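Azurocidin (Homo sapiens, PDB 1A7S) binds heparin and the lipopolysaccharide of Gram-negative bacteria, acting as an antibacterial and chemotactic protein of neutrophil granules built on a serine protease fold. Local coordinates at residues G28-A33 / S103-L108; S67-S72 / R97-T102. All blocks are in the same frame, centred on the assembly; numbering follows the deposited sequence. Where two conformers were deposited one is given.

Overall arrangement
Both interactions tie the long loop that leaves strand 91-95 to the six-stranded antiparallel barrel, at neighbouring points along that loop; their centres lie about 9 Å apart. Interaction 1 lies deeper, with its centre about 11 Å from that of the chain, and joins 103-108 to strand 23-32 through aliphatic side chains, one direct backbone bond and a water bridge. Interaction 2, about 17 Å out and with five exposed residues, joins 97-102 to strand 69-77 by amide and guanidinium bonds and a stack. They meet directly: Ala-33 O lies 2.8 Å from Ala-99 N, a probable hydrogen bond, and Val-105 packs against Gln-69 and Asn-100.

Interaction 1: G28-A33 / S103-L108; sequences GALIHA and SSVTIL
At the end of barrel strand 23-32, where Ile-31 and His-32 both face Phe-35 in a classic beta bulge, the loop 103-108 crosses the strand, the two directions 108° apart. One straight backbone bond fixes the crossing: Leu-108 N donates to Leu-30 O at 2.9 Å with 177° at the hydrogen, and the CA of Ile-107 adds a CA-H...O contact to the same oxygen. A water completes the link by donating to Ile-31 O and to Leu-108 O, at 2.7 Å from each.

The Leu-30 side chain carries most of the apolar contact. Its chi1 of -172° sets CG anti to the backbone N. The side chain crosses that of Ile-107 obliquely, and its CD2 branch sits 3.8 Å from both Ile-107 CG1 and Val-105 CG1. The same methyl and CB of Leu-30 lie against Thr-106 O, a buried carbonyl oxygen with no hydrogen-bond partner. Ile-107 lies alongside the backbone of the bulge, CG2 3.5 Å from Ile-31 O and CD1 3.7 Å from Ala-33 N. Leu-108 CD2 meets Ala-29 CB, and both residues also touch Pro-178 of the second sheet. Leu-30 and Val-105 share Leu-55 of strand 51-55. The contact thus joins the end of strand 23-32, in the first barrel of the two-barrel chymotrypsin fold, to the connection that leads toward the second.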
loop_
_atom_site.group_PDB
_atom_site.type_symbol
_atom_site.label_atom_id
_atom_site.label_comp_id
_atom_site.label_asym_id
_atom_site.label_seq_id
_atom_site.Cartn_x
_atom_site.Cartn_y
_atom_site.Cartn_z
ATOM N N GLY A 28 0.504 -2.825 2.455
ATOM C CA GLY A 28 0.849 -1.564 3.091
ATOM C C GLY A 28 2.328 -1.325 2.945
ATOM O O GLY A 28 3.041 -2.113 2.311
ATOM N N ALA A 29 2.816 -0.292 3.581
ATOM C CA ALA A 29 4.229 0.034 3.559
ATOM C C ALA A 29 4.659 0.502 4.958
ATOM O O ALA A 29 3.964 1.313 5.585
ATOM C CB ALA A 29 4.500 1.193 2.590
ATOM N N LEU A 30 5.818 0.063 5.392
ATOM C CA LEU A 30 6.399 0.614 6.608
ATOM C C LEU A 30 6.846 2.035 6.283
ATOM O O LEU A 30 7.649 2.239 5.373
ATOM C CB LEU A 30 7.622 -0.244 7.022
ATOM C CG LEU A 30 8.226 0.095 8.387
ATOM C CD1 LEU A 30 7.267 -0.285 9.528
ATOM C CD2 LEU A 30 9.562 -0.545 8.577
ATOM N N ILE A 31 6.354 3.038 7.035
ATOM C CA ILE A 31 6.712 4.444 6.794
ATOM C C ILE A 31 7.406 5.087 7.967
ATOM O O ILE A 31 7.810 6.275 7.909
ATOM C CB ILE A 31 5.505 5.293 6.372
ATOM C CG1 ILE A 31 4.372 5.287 7.409
ATOM C CG2 ILE A 31 4.998 4.810 4.998
ATOM C CD1 ILE A 31 3.496 6.520 7.381
ATOM N N HIS A 32 7.646 4.338 9.021
ATOM C CA HIS A 32 8.251 4.769 10.278
ATOM C C HIS A 32 8.480 3.469 11.046
ATOM O O HIS A 32 7.833 2.460 10.800
ATOM C CB HIS A 32 7.240 5.676 11.023
ATOM C CG HIS A 32 7.690 6.207 12.362
ATOM N ND1 HIS A 32 8.128 7.450 12.671
ATOM C CD2 HIS A 32 7.665 5.606 13.506
ATOM C CE1 HIS A 32 8.405 7.493 13.987
ATOM N NE2 HIS A 32 8.097 6.304 14.488
ATOM N N ALA A 33 9.478 3.450 11.944
ATOM C CA ALA A 33 9.731 2.255 12.674
ATOM C C ALA A 33 8.541 1.634 13.343
ATOM O O ALA A 33 8.459 0.417 13.537
ATOM C CB ALA A 33 10.847 2.516 13.731
ATOM N N SER A 103 18.051 -5.982 6.154
ATOM C CA SER A 103 18.085 -6.006 4.674
ATOM C C SER A 103 16.722 -6.364 4.107
ATOM O O SER A 103 16.463 -6.073 2.915
ATOM C CB SER A 103 19.169 -7.033 4.285
ATOM O OG SER A 103 18.821 -8.303 4.789
ATOM N N SER A 104 15.821 -6.945 4.898
ATOM C CA SER A 104 14.483 -7.312 4.329
ATOM C C SER A 104 13.353 -6.392 4.798
ATOM O O SER A 104 12.240 -6.615 4.353
ATOM C CB SER A 104 14.130 -8.755 4.777
ATOM O OG SER A 104 15.022 -9.684 4.260
ATOM N N VAL A 105 13.662 -5.454 5.676
ATOM C CA VAL A 105 12.637 -4.552 6.245
ATOM C C VAL A 105 13.238 -3.137 6.281
ATOM O O VAL A 105 14.175 -2.836 7.038
ATOM C CB VAL A 105 12.214 -4.993 7.630
ATOM C CG1 VAL A 105 11.240 -3.976 8.246
ATOM C CG2 VAL A 105 11.556 -6.381 7.620
ATOM N N THR A 106 12.651 -2.257 5.466
ATOM C CA THR A 106 13.092 -0.880 5.382
ATOM C C THR A 106 11.861 0.045 5.365
ATOM O O THR A 106 10.731 -0.394 5.179
ATOM C CB THR A 106 13.834 -0.639 3.998
ATOM O OG1 THR A 106 12.865 -0.837 2.963
ATOM C CG2 THR A 106 15.027 -1.484 3.849
ATOM N N ILE A 107 12.134 1.317 5.592
ATOM C CA ILE A 107 11.111 2.350 5.617
ATOM C C ILE A 107 11.052 2.996 4.231
ATOM O O ILE A 107 12.046 3.392 3.631
ATOM C CB ILE A 107 11.433 3.397 6.696
ATOM C CG1 ILE A 107 11.310 2.773 8.094
ATOM C CG2 ILE A 107 10.643 4.675 6.535
ATOM C CD1 ILE A 107 11.940 3.647 9.201
ATOM N N LEU A 108 9.823 3.205 3.760
ATOM C CA LEU A 108 9.559 3.880 2.492
ATOM C C LEU A 108 9.320 5.382 2.777
ATOM O O LEU A 108 8.418 5.705 3.530
ATOM C CB LEU A 108 8.264 3.309 1.886
ATOM C CG LEU A 108 7.828 3.889 0.544
ATOM C CD1 LEU A 108 8.873 3.691 -0.516
ATOM C CD2 LEU A 108 6.517 3.250 0.109
HETATM O O HOH W 1 8.782 7.374 5.654
#

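Interaction 2: S67-S72 / R97-T102; sequences SRQTFS and REANLT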
loop_
_atom_site.group_PDB
_atom_site.type_symbol
_atom_site.label_atom_id
_atom_site.label_comp_id
_atom_site.label_asym_id
_atom_site.label_seq_id
_atom_site.Cartn_x
_atom_site.Cartn_y
_atom_site.Cartn_z
ATOM N N SER A 67 13.808 -13.726 8.036
ATOM C CA SER A 67 13.531 -12.512 7.278
ATOM C C SER A 67 12.333 -11.721 7.844
ATOM O O SER A 67 12.304 -10.495 7.738
ATOM C CB SER A 67 13.217 -12.892 5.827
ATOM O OG SER A 67 13.058 -11.768 5.010
ATOM N N ARG A 68 11.325 -12.407 8.314
ATOM C CA ARG A 68 10.088 -11.794 8.731
ATOM C C ARG A 68 10.124 -11.170 10.104
ATOM O O ARG A 68 10.814 -11.605 11.000
ATOM C CB ARG A 68 8.947 -12.787 8.679
ATOM C CG ARG A 68 8.512 -13.148 7.250
ATOM C CD ARG A 68 7.348 -14.106 7.336
ATOM N NE ARG A 68 6.921 -14.513 6.006
ATOM C CZ ARG A 68 5.674 -14.980 5.743
ATOM N NH1 ARG A 68 4.713 -15.059 6.634
ATOM N NH2 ARG A 68 5.402 -15.317 4.483
ATOM N N GLN A 69 9.254 -10.159 10.259
ATOM C CA GLN A 69 8.896 -9.588 11.489
ATOM C C GLN A 69 7.383 -9.447 11.533
ATOM O O GLN A 69 6.800 -8.903 10.580
ATOM C CB GLN A 69 9.541 -8.270 11.814
ATOM C CG GLN A 69 11.096 -8.343 11.834
ATOM C CD GLN A 69 11.683 -6.926 11.930
ATOM O OE1 GLN A 69 11.282 -6.155 12.838
ATOM N NE2 GLN A 69 12.546 -6.585 11.007
ATOM N N THR A 70 6.736 -9.901 12.553
ATOM C CA THR A 70 5.310 -9.887 12.724
ATOM C C THR A 70 4.849 -9.010 13.860
ATOM O O THR A 70 5.503 -8.999 14.916
ATOM C CB THR A 70 4.678 -11.278 12.806
ATOM O OG1 THR A 70 5.121 -12.065 11.658
ATOM C CG2 THR A 70 3.208 -11.292 12.872
ATOM N N PHE A 71 3.751 -8.315 13.680
ATOM C CA PHE A 71 3.222 -7.369 14.645
ATOM C C PHE A 71 1.724 -7.402 14.789
ATOM O O PHE A 71 0.981 -7.697 13.868
ATOM C CB PHE A 71 3.551 -5.895 14.188
ATOM C CG PHE A 71 5.015 -5.690 13.862
ATOM C CD1 PHE A 71 5.554 -6.050 12.649
ATOM C CD2 PHE A 71 5.890 -5.144 14.813
ATOM C CE1 PHE A 71 6.917 -5.973 12.369
ATOM C CE2 PHE A 71 7.235 -4.992 14.528
ATOM C CZ PHE A 71 7.759 -5.429 13.321
ATOM N N SER A 72 1.335 -7.052 16.052
ATOM C CA SER A 72 -0.078 -6.769 16.265
ATOM C C SER A 72 -0.241 -5.242 16.056
ATOM O O SER A 72 0.747 -4.485 16.039
ATOM C CB SER A 72 -0.544 -7.112 17.689
ATOM O OG SER A 72 -0.361 -8.505 17.989
ATOM N N ARG A 97 5.399 -2.589 18.497
ATOM C CA ARG A 97 6.788 -2.237 18.873
ATOM C C ARG A 97 7.467 -1.678 17.642
ATOM O O ARG A 97 6.948 -1.776 16.504
ATOM C CB ARG A 97 7.497 -3.468 19.408
ATOM C CG ARG A 97 7.758 -4.502 18.264
ATOM C CD ARG A 97 8.182 -5.863 18.845
ATOM N NE ARG A 97 8.579 -6.794 17.767
ATOM C CZ ARG A 97 7.680 -7.486 17.043
ATOM N NH1 ARG A 97 6.391 -7.501 17.320
ATOM N NH2 ARG A 97 8.125 -8.167 15.971
ATOM N N GLU A 98 8.667 -1.132 17.756
ATOM C CA GLU A 98 9.414 -0.713 16.597
ATOM C C GLU A 98 9.922 -1.909 15.804
ATOM O O GLU A 98 10.486 -2.846 16.348
ATOM C CB GLU A 98 10.665 0.128 17.002
ATOM C CG GLU A 98 10.180 1.504 17.479
ATOM C CD GLU A 98 11.232 2.529 17.713
ATOM O OE1 GLU A 98 12.426 2.272 17.490
ATOM O OE2 GLU A 98 10.877 3.634 18.195
ATOM N N ALA A 99 9.770 -1.823 14.490
ATOM C CA ALA A 99 10.356 -2.804 13.614
ATOM C C ALA A 99 11.881 -2.600 13.576
ATOM O O ALA A 99 12.381 -1.497 13.718
ATOM C CB ALA A 99 9.835 -2.562 12.195
ATOM N N ASN A 100 12.574 -3.713 13.409
ATOM C CA ASN A 100 14.012 -3.618 13.230
ATOM C C ASN A 100 14.295 -3.340 11.747
ATOM O O ASN A 100 13.688 -3.981 10.878
ATOM C CB ASN A 100 14.716 -4.943 13.579
ATOM C CG ASN A 100 15.056 -5.129 14.987
ATOM O OD1 ASN A 100 15.021 -4.133 15.775
ATOM N ND2 ASN A 100 15.420 -6.346 15.387
ATOM N N LEU A 101 15.227 -2.473 11.481
ATOM C CA LEU A 101 15.578 -2.185 10.051
ATOM C C LEU A 101 16.648 -3.192 9.680
ATOM O O LEU A 101 17.723 -3.227 10.232
ATOM C CB LEU A 101 16.008 -0.738 9.872
ATOM C CG LEU A 101 14.940 0.269 10.427
ATOM C CD1 LEU A 101 15.445 1.661 10.296
ATOM C CD2 LEU A 101 13.606 0.021 9.716
ATOM N N THR A 102 16.361 -4.018 8.681
ATOM C CA THR A 102 17.223 -5.080 8.233
ATOM C C THR A 102 17.274 -5.038 6.717
ATOM O O THR A 102 16.612 -4.251 6.084
ATOM C CB THR A 102 16.684 -6.463 8.673
ATOM O OG1 THR A 102 15.457 -6.666 7.949
ATOM C CG2 THR A 102 16.332 -6.487 10.144
HETATM O O HOH W 2 13.816 -8.561 9.108
HETATM O O HOH W 3 10.882 -7.393 15.335
#
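The guanidinium of Arg-97 lies flat on the ring of Phe-71, centres 4.2 Å apart and planes 13° apart, in a cation-pi stack. Phe-71 CE2 is over the centre of the guanidinium face, whereas Arg-97 NH2 is displaced toward the rim of the phenyl ring. At the guanidinium edge, in its plane, are Thr-70 O and a water. NH1 and NH2 of Arg-97 grip that single carbonyl oxygen end-on, at 3.0 and 2.9 Å; NH1 is only slightly tilted from the carbonyl plane and NH2 stands above it. Together the stack and the paired bonds fix both the tilt and the rotation of the guanidinium. On Phe-71, CZ also meets Ala-99 CB at 3.7 Å.

The second flat group is the amide of Gln-69, which pairs with the backbone of Asn-100 at both ends. Asn-100 N donates to Gln-69 OE1 at 2.8 Å, in the carbonyl plane on a lone pair. Gln-69 NE2 donates to Asn-100 O at 2.8 Å, almost straight at 176°; Asn-100 O lies in the Gln-69 amide plane, while NE2 is somewhat tilted from the Asn-100 carbonyl plane. The chain extended beyond CG (chi2 170°) carries CD across to the loop. One water joins OE1 to Arg-97 NH2, linking the two groups. Another water accepts from NE2, donates to Ser-67 O and bonds to Thr-102 OG1, which also receives Ser-104 N.

Strand 69-77 itself pairs with strand 51-55 through backbone bonds of Gln-69 to Leu-55 and Phe-71 to Val-53. Leu-55 touches both Phe-71 and Ala-99, and the backbone of Ala-99 bonds to Ala-33, so the loop 97-102 runs between barrel strand 69-77 and the end of strand 23-32.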